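Local coordinates for protein acidocalcisomal pyrophosphatase (Trypanosoma cruzi, PDB 5CUV) that probably hydrolyses inorganic pyrophosphate to phosphate with magnesium as its cofactor, at residues A[49-54]-A[76-81]; A[33-38]-A[42-47]. All blocks are in the same frame, centred on the assembly; numbering follows the deposited sequence.

Contact 1 of 2, residues A[49-54]-A[76-81]; sequences PLPEAC and EKRVMA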
# COMPACT_ATOMS: atom_id res chain seq x y z
N PRO A 49 24.33 44.35 -3.14
CA PRO A 49 22.98 43.84 -3.38
C PRO A 49 22.00 44.95 -3.76
O PRO A 49 22.02 46.04 -3.21
CB PRO A 49 22.64 43.14 -2.06
CG PRO A 49 23.39 43.93 -1.07
CD PRO A 49 24.72 44.15 -1.74
N LEU A 50 21.15 44.66 -4.73
CA LEU A 50 20.16 45.60 -5.18
C LEU A 50 19.63 46.37 -3.96
O LEU A 50 19.43 45.80 -2.89
CB LEU A 50 19.01 44.87 -5.87
CG LEU A 50 19.30 43.93 -7.03
CD1 LEU A 50 18.00 43.55 -7.70
CD2 LEU A 50 20.16 44.61 -8.03
N PRO A 51 19.42 47.69 -4.10
CA PRO A 51 18.92 48.45 -2.96
C PRO A 51 17.57 47.94 -2.43
O PRO A 51 17.41 47.79 -1.23
CB PRO A 51 18.84 49.88 -3.50
CG PRO A 51 18.61 49.69 -4.97
CD PRO A 51 19.58 48.56 -5.28
N GLU A 52 16.60 47.68 -3.31
CA GLU A 52 15.30 47.21 -2.82
C GLU A 52 15.41 46.00 -1.87
O GLU A 52 14.58 45.84 -0.98
CB GLU A 52 14.33 46.93 -3.99
CG GLU A 52 14.94 46.45 -5.30
CD GLU A 52 15.77 47.52 -6.08
OE1 GLU A 52 15.22 48.58 -6.50
OE2 GLU A 52 17.00 47.26 -6.27
N ALA A 53 16.44 45.17 -2.04
CA ALA A 53 16.65 44.03 -1.18
C ALA A 53 17.15 44.52 0.18
O ALA A 53 16.47 44.33 1.19
CB ALA A 53 17.65 43.08 -1.81
N CYS A 54 18.32 45.15 0.22
CA CYS A 54 18.88 45.72 1.46
C CYS A 54 17.88 46.50 2.30
O CYS A 54 17.79 46.31 3.52
CB CYS A 54 20.02 46.68 1.14
SG CYS A 54 21.07 46.15 -0.21
N GLU A 76 16.49 45.13 -13.39
CA GLU A 76 17.14 44.23 -14.34
C GLU A 76 18.51 44.81 -14.79
O GLU A 76 19.49 44.08 -14.91
CB GLU A 76 16.19 44.00 -15.51
CG GLU A 76 14.95 43.20 -15.09
CD GLU A 76 13.96 42.97 -16.24
OE1 GLU A 76 13.41 43.99 -16.75
OE2 GLU A 76 13.74 41.79 -16.65
N LYS A 77 18.57 46.12 -14.98
CA LYS A 77 19.79 46.81 -15.37
C LYS A 77 20.91 46.50 -14.42
O LYS A 77 22.01 46.09 -14.83
CB LYS A 77 19.57 48.31 -15.34
CG LYS A 77 20.76 49.18 -15.74
CD LYS A 77 20.23 50.28 -16.66
CE LYS A 77 21.27 51.33 -17.06
NZ LYS A 77 21.69 52.19 -15.92
N ARG A 78 20.66 46.69 -13.14
CA ARG A 78 21.71 46.46 -12.18
C ARG A 78 22.16 45.00 -12.19
O ARG A 78 23.29 44.68 -11.81
CB ARG A 78 21.28 46.94 -10.79
CG ARG A 78 22.47 47.09 -9.85
CD ARG A 78 22.09 47.49 -8.41
NE ARG A 78 21.95 48.94 -8.16
CZ ARG A 78 20.96 49.72 -8.60
NH1 ARG A 78 19.96 49.21 -9.35
NH2 ARG A 78 20.94 51.00 -8.25
N VAL A 79 21.28 44.12 -12.64
CA VAL A 79 21.64 42.70 -12.70
C VAL A 79 22.46 42.39 -13.94
O VAL A 79 23.48 41.72 -13.86
CB VAL A 79 20.41 41.83 -12.72
CG1 VAL A 79 20.81 40.38 -12.93
CG2 VAL A 79 19.65 42.01 -11.41
N MSE A 80 21.98 42.87 -15.07
CA MSE A 80 22.64 42.66 -16.35
C MSE A 80 24.02 43.33 -16.28
O MSE A 80 24.98 42.83 -16.84
CB MSE A 80 21.81 43.27 -17.48
CG MSE A 80 20.47 42.58 -17.69
SE MSE A 80 20.60 40.72 -18.14
CE MSE A 80 21.43 40.91 -19.89
N ALA A 81 24.12 44.44 -15.58
CA ALA A 81 25.42 45.12 -15.41
C ALA A 81 26.41 44.19 -14.69
O ALA A 81 27.58 44.13 -15.04
CB ALA A 81 25.23 46.41 -14.61
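Arg-78 lays its side chain across Leu-50 and Pro-51, and no hydrogen bond is involved: aliphatic carbons meet the arginine chain and one face of its guanidinium. Leu-50 works through one branch: its CD2 lies 3.5 Å from CD of Arg-78, with the CB and CG methylenes close behind, as the two side chains run alongside each other, pointing opposite ways. The same methyl also reaches Val-79, where Leu-50 CD2 and Val-79 CG2 stand 4.3 Å apart.

The second interaction is of a ring carbon with a flat cation. Pro-51 CD sits over the centre of one face of the Arg-78 guanidinium, 3.7 Å above its plane. With CG anti to the backbone N (chi1 -164°), the arginine chain runs out from its helix, and a bend at chi3 (-87°) turns the guanidinium against the proline.

Glu-52 OE2 stays 4.7 Å from Arg-78 NH1, so any attraction there would be electrostatic at a distance.

Leu-50 is the N-cap of helix 51-56 and Pro-51 its first residue; this is a helix start packed on the side of helix 73-87, whose helix-loop-helix surroundings, with the small sheet 95-96/129-130, are consistent with an EF-hand-like domain.

Contact 2 of 2, residues A[33-38]-A[42-47]; sequences NSYIGT and TSLENV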
# COMPACT_ATOMS: atom_id res chain seq x y z
N ASN A 33 21.05 30.42 -1.77
CA ASN A 33 20.32 31.71 -1.58
C ASN A 33 21.13 32.87 -1.03
O ASN A 33 21.74 32.79 0.05
CB ASN A 33 19.09 31.53 -0.67
CG ASN A 33 18.45 32.89 -0.25
OD1 ASN A 33 18.68 33.90 -0.88
ND2 ASN A 33 17.64 32.89 0.82
N SER A 34 21.10 33.96 -1.80
CA SER A 34 21.69 35.23 -1.45
C SER A 34 21.34 36.20 -2.56
O SER A 34 20.28 36.83 -2.54
CB SER A 34 23.19 35.14 -1.28
OG SER A 34 23.62 36.32 -0.63
N TYR A 35 22.19 36.31 -3.55
CA TYR A 35 21.92 37.22 -4.64
C TYR A 35 22.00 36.55 -5.99
O TYR A 35 22.61 35.53 -6.13
CB TYR A 35 22.87 38.40 -4.56
CG TYR A 35 24.26 38.00 -4.16
CD1 TYR A 35 25.02 37.14 -4.98
CD2 TYR A 35 24.86 38.51 -3.00
CE1 TYR A 35 26.35 36.79 -4.65
CE2 TYR A 35 26.19 38.17 -2.66
CZ TYR A 35 26.93 37.32 -3.50
OH TYR A 35 28.26 37.04 -3.23
N ILE A 36 21.34 37.14 -6.97
CA ILE A 36 21.31 36.62 -8.32
C ILE A 36 22.73 36.45 -8.84
O ILE A 36 23.49 37.39 -8.89
CB ILE A 36 20.55 37.58 -9.26
CG1 ILE A 36 19.35 38.21 -8.56
CG2 ILE A 36 20.13 36.87 -10.48
CD1 ILE A 36 18.50 37.25 -7.78
N GLY A 37 23.09 35.24 -9.24
CA GLY A 37 24.43 35.05 -9.73
C GLY A 37 24.42 35.07 -11.24
O GLY A 37 23.35 35.02 -11.86
N THR A 38 25.62 35.14 -11.82
CA THR A 38 25.84 35.15 -13.26
C THR A 38 26.05 33.74 -13.76
O THR A 38 25.83 33.48 -14.93
CB THR A 38 27.12 35.93 -13.62
OG1 THR A 38 28.27 35.22 -13.11
CG2 THR A 38 27.09 37.35 -13.05
N THR A 42 33.21 33.77 -9.78
CA THR A 42 33.47 35.15 -9.33
C THR A 42 33.88 35.25 -7.84
O THR A 42 34.52 34.33 -7.30
CB THR A 42 32.22 36.08 -9.59
OG1 THR A 42 31.77 35.91 -10.94
CG2 THR A 42 32.57 37.58 -9.37
N SER A 43 33.53 36.37 -7.20
CA SER A 43 33.85 36.62 -5.78
C SER A 43 32.70 37.39 -5.12
O SER A 43 32.11 38.29 -5.75
CB SER A 43 35.13 37.47 -5.65
OG SER A 43 36.07 37.19 -6.67
N LEU A 44 32.40 37.05 -3.87
CA LEU A 44 31.33 37.70 -3.10
C LEU A 44 31.77 39.15 -2.80
O LEU A 44 31.65 40.04 -3.67
CB LEU A 44 31.07 36.93 -1.77
CG LEU A 44 30.84 35.40 -1.74
CD1 LEU A 44 31.67 34.78 -0.59
CD2 LEU A 44 29.36 35.08 -1.58
N GLU A 45 32.28 39.37 -1.58
CA GLU A 45 32.79 40.65 -1.05
C GLU A 45 32.34 42.02 -1.59
O GLU A 45 31.60 42.74 -0.89
CB GLU A 45 34.33 40.61 -1.04
CG GLU A 45 34.91 39.41 -0.33
CD GLU A 45 34.06 38.99 0.85
OE1 GLU A 45 33.76 39.86 1.70
OE2 GLU A 45 33.67 37.80 0.91
N ASN A 46 32.78 42.40 -2.79
CA ASN A 46 32.43 43.71 -3.37
C ASN A 46 31.23 43.81 -4.32
O ASN A 46 31.18 44.71 -5.16
CB ASN A 46 33.66 44.34 -4.06
CG ASN A 46 34.33 45.43 -3.21
OD1 ASN A 46 33.68 46.36 -2.72
ND2 ASN A 46 35.65 45.32 -3.03
N VAL A 47 30.27 42.89 -4.20
CA VAL A 47 29.08 42.96 -5.05
C VAL A 47 27.99 43.58 -4.19
O VAL A 47 27.67 43.05 -3.11
CB VAL A 47 28.61 41.56 -5.55
CG1 VAL A 47 29.55 41.03 -6.63
CG2 VAL A 47 28.55 40.59 -4.37
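Tyr-35 points its ring across at Leu-44 and Val-47, meeting both side chains at about a right angle. The ring is oblique to the two partners, and its phenol end does the touching. Val-47 contributes a single branch: CG2 is 3.8 Å from Tyr-35 CZ, and it lies equally near CE2 on the same ring. Leu-44 arrives with CD2, which is 3.8 Å from Tyr-35 CZ. The model brings this methyl nearer still to the tyrosine oxygen, too near to be trusted, so the placing of Leu-44 against the phenol oxygen is doubtful. Within its own segment, Ser-34 CB lies over one face of the tyrosine ring, displaced from the ring centre to its margin.

In Tyr-35, chi1 of 39° holds CG between the backbone N and the carbonyl carbon, and from there the phenol end extends to the other segment. The backbone turns between Leu-44 and Val-47, with a weak bond from Val-47 N to Leu-44 O, and both side chains reach the phenol end.

Nearer the bend that joins the segments, Thr-38 and Thr-42 also cross at about a right angle, their OG1 atoms 4.2 Å apart. Each hydroxyl is engaged with Leu-40 instead: Thr-38 OG1 with its N, forming an ST turn, and Thr-42 OG1 weakly with its O.

This irregular loop precedes helix 51-56. Ile-36 ties it to helix 60-66 through Glu-60 and to helix 73-87 through Arg-82, while Thr-38 O is hydrogen-bonded to Tyr-106 at the end of helix 97-106.

How the contacts relate
Along the chain contact 2 comes first, and residue 47 is followed after one residue by the first segment of contact 1; their centres are about 11 Å apart. Their segments do not touch beyond adjoining in sequence, but they share neighbours. Glu-60 bonds the backbone N of Leu-50 through OE1 and that of Ile-36 through OE2; Arg-82 meets the Leu-50 side chain and also bonds Ile-36 O. Gly-256 of the second subunit packs on Val-79 and Ile-36. Both contacts lie far out, with centres about 47 Å (contact 1) and 41 Å (contact 2) from the chain's centre, away from the magnesium site of Asp-291, Asp-296 and Asp-328 and from the malate pocket.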